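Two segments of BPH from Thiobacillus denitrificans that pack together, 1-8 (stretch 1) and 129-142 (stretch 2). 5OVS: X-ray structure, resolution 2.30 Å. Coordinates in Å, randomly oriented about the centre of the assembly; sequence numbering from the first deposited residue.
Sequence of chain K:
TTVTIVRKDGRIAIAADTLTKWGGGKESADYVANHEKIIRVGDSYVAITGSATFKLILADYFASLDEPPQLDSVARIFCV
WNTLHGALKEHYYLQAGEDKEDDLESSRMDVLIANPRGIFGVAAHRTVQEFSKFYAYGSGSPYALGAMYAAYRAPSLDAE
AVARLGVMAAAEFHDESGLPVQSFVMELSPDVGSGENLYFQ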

# COMPACT_ATOMS: atom_id res chain seq x y z
N THR K 1 22.89 22.55 -8.50
CA THR K 1 24.21 22.70 -9.16
C THR K 1 24.00 23.07 -10.63
O THR K 1 23.03 22.65 -11.23
N THR K 2 24.90 23.89 -11.18
CA THR K 2 24.96 24.10 -12.61
C THR K 2 26.41 24.00 -13.08
O THR K 2 27.29 24.66 -12.52
N VAL K 3 26.63 23.18 -14.09
CA VAL K 3 27.91 23.09 -14.77
C VAL K 3 27.68 23.35 -16.26
O VAL K 3 26.66 22.92 -16.81
N THR K 4 28.58 24.08 -16.90
CA THR K 4 28.44 24.39 -18.30
C THR K 4 29.73 24.10 -19.06
O THR K 4 30.85 24.09 -18.51
N ILE K 5 29.57 23.88 -20.36
CA ILE K 5 30.70 23.60 -21.20
C ILE K 5 30.43 24.20 -22.58
O ILE K 5 29.32 24.12 -23.09
N VAL K 6 31.45 24.84 -23.14
CA VAL K 6 31.30 25.63 -24.35
C VAL K 6 32.55 25.52 -25.23
O VAL K 6 33.70 25.49 -24.76
N ARG K 7 32.27 25.47 -26.53
CA ARG K 7 33.24 25.34 -27.57
C ARG K 7 32.95 26.47 -28.55
O ARG K 7 31.89 26.50 -29.17
N LYS K 8 33.85 27.44 -28.70
CA LYS K 8 33.59 28.54 -29.61
C LYS K 8 34.86 29.25 -30.02
O LYS K 8 35.68 29.55 -29.17
N GLN K 129 28.50 11.71 -24.48
CA GLN K 129 28.17 12.54 -25.63
C GLN K 129 29.31 13.49 -25.93
O GLN K 129 29.98 13.96 -25.02
N GLU K 130 29.55 13.76 -27.21
CA GLU K 130 30.42 14.86 -27.60
C GLU K 130 29.53 15.99 -28.04
O GLU K 130 28.59 15.76 -28.80
N PHE K 131 29.82 17.20 -27.56
CA PHE K 131 28.98 18.34 -27.87
C PHE K 131 29.61 19.20 -28.94
O PHE K 131 30.83 19.29 -29.04
N SER K 132 28.76 19.81 -29.76
CA SER K 132 29.23 20.57 -30.93
C SER K 132 29.38 22.06 -30.61
O SER K 132 30.14 22.76 -31.26
N LYS K 133 28.68 22.53 -29.59
CA LYS K 133 28.57 23.97 -29.31
C LYS K 133 28.65 24.22 -27.82
O LYS K 133 29.64 24.74 -27.32
N PHE K 134 27.60 23.83 -27.10
CA PHE K 134 27.57 23.95 -25.65
C PHE K 134 26.65 22.91 -25.03
O PHE K 134 25.91 22.24 -25.73
N TYR K 135 26.76 22.74 -23.71
CA TYR K 135 25.74 22.01 -22.95
C TYR K 135 25.89 22.32 -21.47
O TYR K 135 26.82 23.01 -21.07
N ALA K 136 24.93 21.83 -20.68
CA ALA K 136 24.90 22.08 -19.23
C ALA K 136 24.25 20.90 -18.51
O ALA K 136 23.37 20.26 -19.07
N TYR K 137 24.68 20.63 -17.28
CA TYR K 137 24.09 19.60 -16.42
C TYR K 137 23.88 20.20 -15.04
O TYR K 137 24.36 21.31 -14.74
N GLY K 138 23.18 19.44 -14.21
CA GLY K 138 22.72 19.91 -12.91
C GLY K 138 21.27 20.36 -12.97
O GLY K 138 20.69 20.52 -14.05
N SER K 139 20.68 20.58 -11.81
CA SER K 139 19.31 21.08 -11.70
C SER K 139 19.15 22.45 -12.38
O SER K 139 18.05 22.82 -12.78
N GLY K 140 20.25 23.19 -12.52
CA GLY K 140 20.23 24.47 -13.23
C GLY K 140 20.44 24.48 -14.74
O GLY K 140 20.51 25.56 -15.32
N SER K 141 20.53 23.31 -15.38
CA SER K 141 20.77 23.23 -16.83
C SER K 141 19.80 23.99 -17.71
O SER K 141 20.24 24.70 -18.61
N PRO K 142 18.48 23.85 -17.46
CA PRO K 142 17.55 24.45 -18.41
C PRO K 142 17.73 25.95 -18.49
O PRO K 142 17.77 26.50 -19.58

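The two segments meet as neighbouring antiparallel strands, 3-8 against 134-137, their axes 4.8 Å apart at closest approach, and this pairing dictates where the side chains can go. Main-chain hydrogen bonds set the register: Val3 N to Tyr137 O and Ile5 N to Tyr135 O, both 3.0 Å, are each reciprocated, and Arg7 N adds a bond of 2.8 Å to Lys133 O. Because residues alternate along a strand, Val3, Ile5, Tyr135 and Tyr137 project from one face of the sheet, and Thr4, Val6, Phe134 and Ala136 from the other.

Apolar contacts therefore form mainly between cross-strand pairs, side by side on a common face. Val3, in the m rotamer, brings CG2 to 3.7 Å from CB of Tyr137, which is also m; the tyrosine ring then leads away from the first stretch. Ile5 is t at both chi1 and chi2. Its CG2 lies 4.4 Å from CB of Tyr135 and 4.3 Å from CD2 of Phe131, so one methyl group touches both the paired strand and the Phe131 ring, which comes just before that strand in the same stretch. Tyr135 is t and, like Tyr137, directs its end elsewhere. On the other face, the t rotamer of Val6 sets CG2 3.9 Å from CB of Phe134, whose p rotamer carries the ring away from the first stretch. Thr4, p at chi1, packs through its methyl group: CG2 is 3.9 Å from CB of Ala136, while its hydroxyl is satisfied elsewhere in the structure.

Arg7 points toward the second stretch and has more of its area covered there than any other residue of stretch 1. Its chi1 to chi3 are all t, and the extended chain runs alongside the second stretch, with CD 3.4 Å from Ser132 O. Glu130, t at chi1 and chi2, reaches back with its carboxylate. Arg7 NH1 and Glu130 OE2 remain 4.3 Å apart, opposite charges beyond salt-bridge range, but water 2 joins them: it accepts from Arg7 NH1 at 3.0 Å and donates to Glu130 OE2 and Phe131 O, both at 2.9 Å.

At the other end, Gly138 to Ser141 form a type I turn facing the N-terminus. Ser139, in the p rotamer, receives a weak hydrogen bond from Thr1 N at OG, 3.3 Å, and water 1 donates to the same Ser139 OG at 2.6 Å while accepting a weak bond from Thr1 N at 3.3 Å. Ser141 OG donates to Gly138 O at 2.5 Å, bracing the turn from within.

Two glycines make close approach possible here. Gly140 N donates to Thr1 O at 3.1 Å, and the m rotamer of Thr2 places OG1 3.1 Å from Gly140 CA; an ideal CB on Gly140 would lie 1.8 Å from that OG1. At Gly138, an ideal CB would fall 2.1 Å from Thr1 O, and the backbone angles alone already call for glycine.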

# COMPACT_ATOMS: atom_id res chain seq x y z
CB THR K 1 25.03 21.40 -9.05
OG1 THR K 1 25.49 21.23 -7.70
CG2 THR K 1 26.23 21.43 -9.93
CB THR K 2 24.43 25.47 -13.02
OG1 THR K 2 23.08 25.60 -12.56
CG2 THR K 2 24.47 25.63 -14.54
CB VAL K 3 28.59 21.71 -14.59
CG1 VAL K 3 29.08 21.54 -13.16
CG2 VAL K 3 27.65 20.57 -14.97
CB THR K 4 28.04 25.85 -18.53
OG1 THR K 4 29.03 26.71 -17.96
CG2 THR K 4 26.67 26.16 -17.87
CB ILE K 5 30.98 22.09 -21.24
CG1 ILE K 5 32.41 21.85 -21.70
CG2 ILE K 5 29.94 21.38 -22.09
CD1 ILE K 5 32.92 20.47 -21.38
CB VAL K 6 31.04 27.10 -24.03
CG1 VAL K 6 30.86 27.89 -25.32
CG2 VAL K 6 29.82 27.25 -23.13
CB ARG K 7 32.99 23.98 -28.20
CG ARG K 7 34.01 23.53 -29.22
CD ARG K 7 33.38 22.57 -30.22
NE ARG K 7 34.21 22.52 -31.42
CZ ARG K 7 34.98 21.50 -31.78
NH1 ARG K 7 35.03 20.38 -31.07
NH2 ARG K 7 35.69 21.60 -32.89
CB LYS K 8 32.63 29.56 -28.98
CG LYS K 8 32.42 30.80 -29.83
CD LYS K 8 31.49 31.80 -29.17
CE LYS K 8 31.40 33.07 -30.01
NZ LYS K 8 30.38 34.03 -29.53
CB GLN K 129 26.85 13.32 -25.34
CG GLN K 129 25.70 12.38 -25.06
CD GLN K 129 24.34 13.06 -24.97
OE1 GLN K 129 24.07 13.85 -24.05
NE2 GLN K 129 23.47 12.74 -25.91
CB GLU K 130 31.38 14.51 -28.75
CG GLU K 130 32.31 15.66 -29.08
CD GLU K 130 33.39 15.32 -30.09
OE1 GLU K 130 33.37 14.22 -30.68
OE2 GLU K 130 34.28 16.17 -30.28
CB PHE K 131 28.69 19.14 -26.61
CG PHE K 131 27.96 18.36 -25.57
CD1 PHE K 131 26.68 17.90 -25.82
CD2 PHE K 131 28.56 18.05 -24.35
CE1 PHE K 131 26.00 17.15 -24.88
CE2 PHE K 131 27.87 17.31 -23.40
CZ PHE K 131 26.59 16.85 -23.67
CB SER K 132 28.30 20.32 -32.14
OG SER K 132 26.92 20.63 -31.88
CB LYS K 133 27.23 24.51 -29.86
CG LYS K 133 27.08 24.47 -31.37
CD LYS K 133 25.62 24.63 -31.74
CE LYS K 133 25.39 24.99 -33.20
NZ LYS K 133 25.28 23.80 -34.08
CB PHE K 134 27.13 25.36 -25.24
CG PHE K 134 25.77 25.78 -25.73
CD1 PHE K 134 24.63 25.48 -25.00
CD2 PHE K 134 25.63 26.54 -26.88
CE1 PHE K 134 23.37 25.89 -25.43
CE2 PHE K 134 24.39 26.96 -27.32
CZ PHE K 134 23.25 26.64 -26.59
CB TYR K 135 25.77 20.49 -23.22
CG TYR K 135 24.41 19.83 -23.04
CD1 TYR K 135 23.29 20.29 -23.73
CD2 TYR K 135 24.24 18.75 -22.17
CE1 TYR K 135 22.05 19.72 -23.55
CE2 TYR K 135 23.00 18.16 -21.99
CZ TYR K 135 21.91 18.65 -22.67
OH TYR K 135 20.69 18.06 -22.51
CB ALA K 136 24.12 23.35 -18.93
CB TYR K 137 24.99 18.38 -16.28
CG TYR K 137 24.92 17.34 -17.39
CD1 TYR K 137 23.70 16.90 -17.89
CD2 TYR K 137 26.10 16.77 -17.91
CE1 TYR K 137 23.65 15.94 -18.90
CE2 TYR K 137 26.06 15.82 -18.92
CZ TYR K 137 24.84 15.41 -19.41
OH TYR K 137 24.80 14.47 -20.41
CB SER K 139 18.90 21.19 -10.22
OG SER K 139 19.80 22.03 -9.49
CB SER K 141 20.86 21.79 -17.34
OG SER K 141 20.19 20.91 -16.48
CB PRO K 142 16.17 24.04 -17.88
CG PRO K 142 16.36 23.59 -16.49
CD PRO K 142 17.79 23.18 -16.34
O HOH W 1 20.51 24.53 -9.66
O HOH W 2 33.70 18.67 -29.03